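Local coordinates for xylulose kinase (Bifidobacterium adolescentis ATCC 15703, PDB 3I8B), which probably catalyses the ATP-dependent phosphorylation of D-xylulose to D-xylulose 5-phosphate, as a member of the FGGY family of carbohydrate kinases, at residues A[10-15]-A[68-73]; A[15-20]-A[50-55]; A[276-281]-A[459-464]. One frame throughout, in Å; residues are numbered along the deposited sequence. Where two conformers were deposited one is given.

Contact 1: residues A[10-15]-A[68-73]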
loop_
_atom_site.group_PDB
_atom_site.type_symbol
_atom_site.label_atom_id
_atom_site.label_comp_id
_atom_site.label_asym_id
_atom_site.label_seq_id
_atom_site.Cartn_x
_atom_site.Cartn_y
_atom_site.Cartn_z
ATOM N N VAL A 10 -13.842 4.300 -7.248
ATOM C CA VAL A 10 -13.099 3.602 -8.283
ATOM C C VAL A 10 -11.876 2.963 -7.652
ATOM O O VAL A 10 -11.166 3.599 -6.854
ATOM C CB VAL A 10 -12.663 4.546 -9.427
ATOM C CG1 VAL A 10 -11.953 3.765 -10.512
ATOM C CG2 VAL A 10 -13.867 5.280 -10.007
ATOM N N ASP A 11 -11.653 1.698 -7.998
ATOM C CA ASP A 11 -10.485 0.957 -7.559
ATOM C C ASP A 11 -9.691 0.504 -8.793
ATOM O O ASP A 11 -10.049 -0.465 -9.463
ATOM C CB ASP A 11 -10.916 -0.236 -6.709
ATOM C CG ASP A 11 -9.783 -1.213 -6.441
ATOM O OD1 ASP A 11 -8.609 -0.883 -6.716
ATOM O OD2 ASP A 11 -10.070 -2.323 -5.940
ATOM N N THR A 12 -8.644 1.244 -9.127
ATOM C CA THR A 12 -7.794 0.827 -10.236
ATOM C C THR A 12 -6.562 0.108 -9.658
ATOM O O THR A 12 -5.641 0.731 -9.139
ATOM C CB THR A 12 -7.446 2.012 -11.157
ATOM O OG1 THR A 12 -6.716 1.548 -12.295
ATOM C CG2 THR A 12 -6.630 3.095 -10.414
ATOM N N SER A 13 -6.592 -1.218 -9.705
ATOM C CA SER A 13 -5.530 -2.038 -9.134
ATOM C C SER A 13 -4.657 -2.571 -10.259
ATOM O O SER A 13 -4.944 -2.346 -11.429
ATOM C CB SER A 13 -6.129 -3.215 -8.358
ATOM O OG SER A 13 -6.812 -4.108 -9.246
ATOM N N THR A 14 -3.582 -3.278 -9.913
ATOM C CA THR A 14 -2.740 -3.858 -10.941
ATOM C C THR A 14 -3.587 -4.686 -11.911
ATOM O O THR A 14 -3.468 -4.558 -13.135
ATOM C CB THR A 14 -1.618 -4.695 -10.313
ATOM O OG1 THR A 14 -0.899 -3.875 -9.378
ATOM C CG2 THR A 14 -0.665 -5.203 -11.382
ATOM N N GLN A 15 -4.483 -5.500 -11.364
ATOM C CA GLN A 15 -5.170 -6.495 -12.177
ATOM C C GLN A 15 -6.411 -6.027 -12.918
ATOM O O GLN A 15 -6.717 -6.555 -13.994
ATOM C CB GLN A 15 -5.474 -7.744 -11.350
ATOM C CG GLN A 15 -4.235 -8.591 -11.137
ATOM C CD GLN A 15 -4.417 -9.629 -10.051
ATOM O OE1 GLN A 15 -4.339 -10.834 -10.308
ATOM N NE2 GLN A 15 -4.662 -9.171 -8.827
ATOM N N LEU A 68 -16.789 11.483 -6.922
ATOM C CA LEU A 68 -16.063 10.280 -7.289
ATOM C C LEU A 68 -14.630 10.357 -6.745
ATOM O O LEU A 68 -14.031 11.440 -6.708
ATOM C CB LEU A 68 -16.054 10.142 -8.816
ATOM C CG LEU A 68 -15.283 9.004 -9.484
ATOM C CD1 LEU A 68 -15.960 8.664 -10.811
ATOM C CD2 LEU A 68 -13.795 9.322 -9.713
ATOM N N ALA A 69 -14.106 9.212 -6.308
ATOM C CA ALA A 69 -12.713 9.094 -5.863
ATOM C C ALA A 69 -12.068 7.852 -6.446
ATOM O O ALA A 69 -12.716 6.809 -6.585
ATOM C CB ALA A 69 -12.626 9.035 -4.350
ATOM N N VAL A 70 -10.782 7.955 -6.764
ATOM C CA VAL A 70 -10.043 6.818 -7.291
ATOM C C VAL A 70 -9.016 6.321 -6.278
ATOM O O VAL A 70 -8.141 7.068 -5.844
ATOM C CB VAL A 70 -9.324 7.179 -8.588
ATOM C CG1 VAL A 70 -8.575 5.975 -9.130
ATOM C CG2 VAL A 70 -10.313 7.703 -9.599
ATOM N N GLY A 71 -9.145 5.061 -5.881
ATOM C CA GLY A 71 -8.120 4.404 -5.095
ATOM C C GLY A 71 -7.241 3.662 -6.087
ATOM O O GLY A 71 -7.760 3.024 -6.999
ATOM N N GLY A 72 -5.920 3.751 -5.934
ATOM C CA GLY A 72 -5.027 3.182 -6.920
ATOM C C GLY A 72 -3.897 2.335 -6.359
ATOM O O GLY A 72 -3.453 2.529 -5.215
ATOM N N GLN A 73 -3.420 1.397 -7.170
ATOM C CA GLN A 73 -2.184 0.690 -6.830
ATOM C C GLN A 73 -1.104 1.750 -6.557
ATOM O O GLN A 73 -0.993 2.723 -7.298
ATOM C CB GLN A 73 -1.760 -0.250 -7.967
ATOM C CG GLN A 73 -1.824 0.371 -9.358
ATOM C CD GLN A 73 -1.235 -0.538 -10.427
ATOM O OE1 GLN A 73 -0.206 -1.179 -10.209
ATOM N NE2 GLN A 73 -1.887 -0.601 -11.587
HETATM O O HOH W 1 -3.857 1.323 -12.224
HETATM O O HOH W 2 -1.858 -2.588 -14.207
#
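Val10 and Thr12 pair in parallel with Val70 and Gly72, and four backbone bonds join the strands. Val10, Thr12 and Val70 share one face of the sheet. Thr12 turns OG1 anti to its backbone N (chi1 -175°), which leaves CG2 between N and the carbonyl carbon, 3.7 Å from Val70 CG1; a branched residue thus offers a methyl to the core and a hydroxyl to water. On the opposite face Gly71 has no side chain, and Met277 CG and Val461 CG1 can pack on its CA beside Asp11. Past the strand ends, Gln73 sets CG between its own N and carbonyl carbon (chi1 46°), starting an extended chain that crosses Thr14 at about a right angle. Thr14 OG1 donates to Gln73 OE1 over 2.9 Å from well above the amide plane (69° out of it), and also bonds Trp93 NE1. Gln73 NE2 gives a bond to one water at 2.8 Å, which also meets Thr12 OG1, and a longer one to a second water held by Thr14 O; the two ends of the amide are thereby told apart. An alanine at Gln73 would probably leave the Thr14 hydroxyl without this acceptor and both waters less firmly placed. Parallel pairing of the first and fourth strands, in order 3-2-1-4-5, is characteristic of the actin-like ATPase fold, with Asp11, predicted to be important for activity, near the C-terminal end of its strand.

Contact 2: residues A[15-20]-A[50-55]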
loop_
_atom_site.group_PDB
_atom_site.type_symbol
_atom_site.label_atom_id
_atom_site.label_comp_id
_atom_site.label_asym_id
_atom_site.label_seq_id
_atom_site.Cartn_x
_atom_site.Cartn_y
_atom_site.Cartn_z
ATOM N N GLN A 15 -4.483 -5.500 -11.364
ATOM C CA GLN A 15 -5.170 -6.495 -12.177
ATOM C C GLN A 15 -6.411 -6.027 -12.918
ATOM O O GLN A 15 -6.717 -6.555 -13.994
ATOM C CB GLN A 15 -5.474 -7.744 -11.350
ATOM C CG GLN A 15 -4.235 -8.591 -11.137
ATOM C CD GLN A 15 -4.417 -9.629 -10.051
ATOM O OE1 GLN A 15 -4.339 -10.834 -10.308
ATOM N NE2 GLN A 15 -4.662 -9.171 -8.827
ATOM N N SER A 16 -7.098 -5.025 -12.372
ATOM C CA SER A 16 -8.373 -4.613 -12.933
ATOM C C SER A 16 -8.840 -3.237 -12.442
ATOM O O SER A 16 -8.260 -2.649 -11.527
ATOM C CB SER A 16 -9.448 -5.646 -12.576
ATOM O OG SER A 16 -9.784 -5.567 -11.195
ATOM N N CYS A 17 -9.912 -2.750 -13.064
ATOM C CA CYS A 17 -10.594 -1.564 -12.598
ATOM C C CYS A 17 -11.989 -1.944 -12.084
ATOM O O CYS A 17 -12.724 -2.656 -12.749
ATOM C CB CYS A 17 -10.716 -0.544 -13.722
ATOM S SG CYS A 17 -11.086 1.128 -13.122
ATOM N N LYS A 18 -12.345 -1.466 -10.902
ATOM C CA LYS A 18 -13.692 -1.687 -10.375
ATOM C C LYS A 18 -14.366 -0.344 -10.175
ATOM O O LYS A 18 -13.707 0.626 -9.792
ATOM C CB LYS A 18 -13.636 -2.449 -9.057
ATOM C CG LYS A 18 -13.181 -3.894 -9.232
ATOM C CD LYS A 18 -12.724 -4.479 -7.924
ATOM C CE LYS A 18 -12.351 -5.945 -8.095
ATOM N NZ LYS A 18 -11.607 -6.381 -6.885
ATOM N N VAL A 19 -15.668 -0.282 -10.448
ATOM C CA VAL A 19 -16.442 0.941 -10.221
ATOM C C VAL A 19 -17.650 0.635 -9.342
ATOM O O VAL A 19 -18.533 -0.133 -9.725
ATOM C CB VAL A 19 -16.924 1.580 -11.536
ATOM C CG1 VAL A 19 -17.818 2.777 -11.236
ATOM C CG2 VAL A 19 -15.738 2.012 -12.403
ATOM N N ARG A 20 -17.681 1.215 -8.152
ATOM C CA ARG A 20 -18.769 0.954 -7.229
ATOM C C ARG A 20 -19.661 2.184 -7.022
ATOM O O ARG A 20 -19.372 3.070 -6.208
ATOM C CB ARG A 20 -18.222 0.463 -5.899
ATOM C CG ARG A 20 -19.266 -0.171 -4.984
ATOM C CD ARG A 20 -18.623 -0.367 -3.632
ATOM N NE ARG A 20 -19.360 -1.196 -2.687
ATOM C CZ ARG A 20 -20.261 -0.739 -1.823
ATOM N NH1 ARG A 20 -20.595 0.546 -1.820
ATOM N NH2 ARG A 20 -20.842 -1.574 -0.970
ATOM N N SER A 50 -9.009 2.517 -20.646
ATOM C CA SER A 50 -9.981 1.652 -21.317
ATOM C C SER A 50 -10.735 0.766 -20.327
ATOM O O SER A 50 -11.950 0.586 -20.444
ATOM C CB SER A 50 -9.305 0.797 -22.389
ATOM O OG SER A 50 -8.876 1.593 -23.481
ATOM N N ALA A 51 -10.008 0.205 -19.365
ATOM C CA ALA A 51 -10.624 -0.599 -18.320
ATOM C C ALA A 51 -11.601 0.232 -17.486
ATOM O O ALA A 51 -12.699 -0.237 -17.170
ATOM C CB ALA A 51 -9.571 -1.252 -17.434
ATOM N N PHE A 52 -11.215 1.454 -17.120
ATOM C CA PHE A 52 -12.142 2.317 -16.389
ATOM C C PHE A 52 -13.444 2.548 -17.158
ATOM O O PHE A 52 -14.530 2.468 -16.595
ATOM C CB PHE A 52 -11.532 3.679 -16.043
ATOM C CG PHE A 52 -12.554 4.680 -15.594
ATOM C CD1 PHE A 52 -13.100 4.608 -14.316
ATOM C CD2 PHE A 52 -12.988 5.683 -16.453
ATOM C CE1 PHE A 52 -14.061 5.522 -13.903
ATOM C CE2 PHE A 52 -13.941 6.589 -16.047
ATOM C CZ PHE A 52 -14.478 6.513 -14.765
ATOM N N GLN A 53 -13.313 2.857 -18.439
ATOM C CA GLN A 53 -14.457 3.145 -19.273
ATOM C C GLN A 53 -15.398 1.948 -19.353
ATOM O O GLN A 53 -16.598 2.111 -19.228
ATOM C CB GLN A 53 -13.999 3.516 -20.676
ATOM C CG GLN A 53 -13.792 5.002 -20.894
ATOM C CD GLN A 53 -14.429 5.463 -22.198
ATOM O OE1 GLN A 53 -14.316 4.802 -23.246
ATOM N NE2 GLN A 53 -15.114 6.593 -22.138
ATOM N N GLU A 54 -14.832 0.756 -19.551
ATOM C CA GLU A 54 -15.620 -0.465 -19.687
ATOM C C GLU A 54 -16.263 -0.825 -18.352
ATOM O O GLU A 54 -17.416 -1.255 -18.298
ATOM C CB GLU A 54 -14.738 -1.618 -20.198
ATOM C CG GLU A 54 -15.427 -2.988 -20.224
ATOM C CD GLU A 54 -14.440 -4.147 -20.345
ATOM O OE1 GLU A 54 -13.365 -3.960 -20.979
ATOM O OE2 GLU A 54 -14.746 -5.244 -19.808
ATOM N N ALA A 55 -15.516 -0.619 -17.273
ATOM C CA ALA A 55 -16.005 -0.862 -15.920
ATOM C C ALA A 55 -17.159 0.064 -15.578
ATOM O O ALA A 55 -18.171 -0.378 -15.019
ATOM C CB ALA A 55 -14.877 -0.681 -14.900
#
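Cys17, on the strand 16-20, lies against the helix 50-55 and is central to the contact. Its chi1 of -162°, with SG anti to the backbone N, carries the sulfur toward Phe52, where it rests 3.6 Å from Phe52 CA, beside the root of that side chain. Relative to the Phe52 ring the sulfur lies at the edge, 5.5 Å from the centroid and 87° off the normal, a sulfur-aromatic contact in which the polarisable thiol meets the rim of the ring. Small residues let strand and helix come this near, their axes 7.5 Å apart at closest and inclined by 35°. Ala51 CB stands 3.9 Å from Cys17 CB, and one turn later Ala55 CB comes to 3.6 Å from Cys17 O, a place directly against a strand carbonyl that suits a methyl.

Further along, Val19 continues the same apolar row. Its CG2 lies 3.8 Å from Ala55 CB and a looser 4.2 Å from Phe52 CD1, approaching the ring obliquely. The outer side of the helix contrasts sharply with this close packing: Ser50, Gln53 and Glu54 are exposed and polar, as suits an amphipathic helix with its small and aromatic residues turned inward. On the strand, Lys18 points away from the helix and pairs with Glu459, its charge kept off the apolar layer.

The helix therefore packs on one face of the sheet. Phe52 also touches Val10 of strand 6-12 and meets the ring of Trp49, and Cys17 and Ala51 both touch His37. Strand 16-23 lies between strands 6-12 and 29-36; backbone hydrogen bonds from Cys17 to Ala35 and from Val19 to Gly33 join it to strand 29-36.

Contact 3: residues A[276-281]-A[459-464]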
loop_
_atom_site.group_PDB
_atom_site.type_symbol
_atom_site.label_atom_id
_atom_site.label_comp_id
_atom_site.label_asym_id
_atom_site.label_seq_id
_atom_site.Cartn_x
_atom_site.Cartn_y
_atom_site.Cartn_z
ATOM N N ALA A 276 -4.267 2.550 2.090
ATOM C CA ALA A 276 -4.997 3.559 2.857
ATOM C C ALA A 276 -6.484 3.656 2.491
ATOM O O ALA A 276 -7.335 3.977 3.334
ATOM C CB ALA A 276 -4.342 4.929 2.706
HETATM N N MSE A 277 -6.800 3.422 1.227
HETATM C CA MSE A 277 -8.189 3.516 0.819
HETATM C C MSE A 277 -8.950 2.348 1.456
HETATM O O MSE A 277 -10.025 2.548 2.022
HETATM C CB MSE A 277 -8.326 3.541 -0.712
HETATM C CG MSE A 277 -7.798 4.825 -1.361
HETATM SE SE MSE A 277 -9.179 6.251 -1.672
HETATM C CE MSE A 277 -9.449 6.804 0.197
ATOM N N ALA A 278 -8.366 1.145 1.404
ATOM C CA ALA A 278 -9.001 -0.029 2.007
ATOM C C ALA A 278 -9.246 0.229 3.484
ATOM O O ALA A 278 -10.290 -0.133 4.014
ATOM C CB ALA A 278 -8.136 -1.283 1.830
ATOM N N SER A 279 -8.264 0.843 4.147
ATOM C CA SER A 279 -8.372 1.136 5.574
ATOM C C SER A 279 -9.555 2.068 5.874
ATOM O O SER A 279 -10.297 1.860 6.836
ATOM C CB SER A 279 -7.066 1.715 6.109
ATOM O OG SER A 279 -5.981 0.840 5.807
ATOM N N LEU A 280 -9.712 3.098 5.050
ATOM C CA LEU A 280 -10.867 3.978 5.150
ATOM C C LEU A 280 -12.157 3.159 4.953
ATOM O O LEU A 280 -13.082 3.274 5.728
ATOM C CB LEU A 280 -10.774 5.110 4.129
ATOM C CG LEU A 280 -11.762 6.270 4.281
ATOM C CD1 LEU A 280 -11.533 7.049 5.574
ATOM C CD2 LEU A 280 -11.686 7.183 3.075
ATOM N N GLY A 281 -12.185 2.317 3.924
ATOM C CA GLY A 281 -13.357 1.514 3.625
ATOM C C GLY A 281 -13.709 0.544 4.735
ATOM O O GLY A 281 -14.882 0.185 4.921
ATOM N N GLU A 459 -15.145 -5.358 -1.333
ATOM C CA GLU A 459 -14.272 -4.491 -2.103
ATOM C C GLU A 459 -13.831 -3.297 -1.266
ATOM O O GLU A 459 -14.317 -2.179 -1.476
ATOM C CB GLU A 459 -15.005 -3.997 -3.348
ATOM C CG GLU A 459 -15.432 -5.101 -4.284
ATOM C CD GLU A 459 -14.250 -5.860 -4.840
ATOM O OE1 GLU A 459 -13.101 -5.448 -4.568
ATOM O OE2 GLU A 459 -14.472 -6.864 -5.550
ATOM N N TYR A 460 -12.911 -3.520 -0.330
ATOM C CA TYR A 460 -12.571 -2.474 0.631
ATOM C C TYR A 460 -12.008 -1.214 -0.027
ATOM O O TYR A 460 -12.248 -0.106 0.453
ATOM C CB TYR A 460 -11.604 -2.970 1.709
ATOM C CG TYR A 460 -11.957 -4.304 2.328
ATOM C CD1 TYR A 460 -13.235 -4.559 2.802
ATOM C CD2 TYR A 460 -10.993 -5.301 2.467
ATOM C CE1 TYR A 460 -13.552 -5.770 3.372
ATOM C CE2 TYR A 460 -11.300 -6.523 3.043
ATOM C CZ TYR A 460 -12.586 -6.751 3.496
ATOM O OH TYR A 460 -12.904 -7.966 4.069
ATOM N N VAL A 461 -11.246 -1.372 -1.107
ATOM C CA VAL A 461 -10.658 -0.196 -1.762
ATOM C C VAL A 461 -11.736 0.665 -2.406
ATOM O O VAL A 461 -11.779 1.891 -2.205
ATOM C CB VAL A 461 -9.609 -0.562 -2.838
ATOM C CG1 VAL A 461 -9.233 0.692 -3.645
ATOM C CG2 VAL A 461 -8.375 -1.183 -2.192
ATOM N N ALA A 462 -12.598 0.020 -3.186
ATOM C CA ALA A 462 -13.717 0.704 -3.847
ATOM C C ALA A 462 -14.662 1.331 -2.830
ATOM O O ALA A 462 -15.156 2.436 -3.036
ATOM C CB ALA A 462 -14.476 -0.263 -4.760
ATOM N N ILE A 463 -14.905 0.625 -1.727
ATOM C CA ILE A 463 -15.750 1.160 -0.660
ATOM C C ILE A 463 -15.093 2.369 -0.002
ATOM O O ILE A 463 -15.749 3.368 0.242
ATOM C CB ILE A 463 -16.080 0.090 0.411
ATOM C CG1 ILE A 463 -16.946 -1.015 -0.190
ATOM C CG2 ILE A 463 -16.773 0.711 1.618
ATOM C CD1 ILE A 463 -17.487 -1.980 0.829
ATOM N N GLY A 464 -13.790 2.269 0.285
ATOM C CA GLY A 464 -13.041 3.383 0.840
ATOM C C GLY A 464 -13.047 4.615 -0.049
ATOM O O GLY A 464 -13.173 5.741 0.436
#
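Gly281 and Gly464 meet almost backbone to backbone, their CA atoms 3.4 Å apart where the helix segments 276-281 and 460-464 cross at 75°. The crossing joins the helix that begins at Asp274, the predicted proton acceptor, to one from the C-terminal family region. Glycine is needed at both positions: a CB on Gly464 would collide with Met277 O, and one on Gly281 with Tyr460 O. Instead Gly464 CA directs a C-H at Met277 O over 3.3 Å, nearly straight at 164°. Around this point the side chains are small or touch through their branches. Ala278 CB touches both Tyr460 CB, at 3.9 Å, and Val461 CG2, at 4.0 Å, while the CB of Met277, a selenomethionine in the crystal, lies near Val461 CG1. Leu280 CD2 comes within 3.4 Å of Gly464 O. Separately, Ile463 CG2 packs on Gly281 O.

Helical bonding positions the carbonyls that face the crossing, for Met277 O accepts Gly281 N and Tyr460 O accepts Gly464 N at 2.8 Å. Farther out, the Tyr460 ring leads away to place OH on Ala456 O, and Arg467 NH1, about one turn further along its helix, adds a polar tie to Leu280 O.

Between the two segments themselves, van der Waals contact and a C-H...O interaction stand in place of side-chain polar bonds, so the close glycine-to-glycine packing depends on shape rather than on charge.

Contacts 1 and 2 belong to the same five-stranded sheet, their centres about 8 Å apart: strands 6-12 and 16-23 are consecutive in the chain and adjacent in the sheet, and contact 2 is nested within the loop that contact 1 closes. Contact 3 follows much later, its centre about 10 Å from that of contact 1 and about 16 Å from that of contact 2, and brings helix 460-474 of the C-terminal family region against this sheet. Val461 CG1 packs 3.4 Å from Asp11 CG, and Arg20 packs on Ala462 and Ile463. Contacts 1 and 3 thus adjoin Asp11 and Asp274, both predicted to serve activity, while contact 2 backs the other face of the sheet.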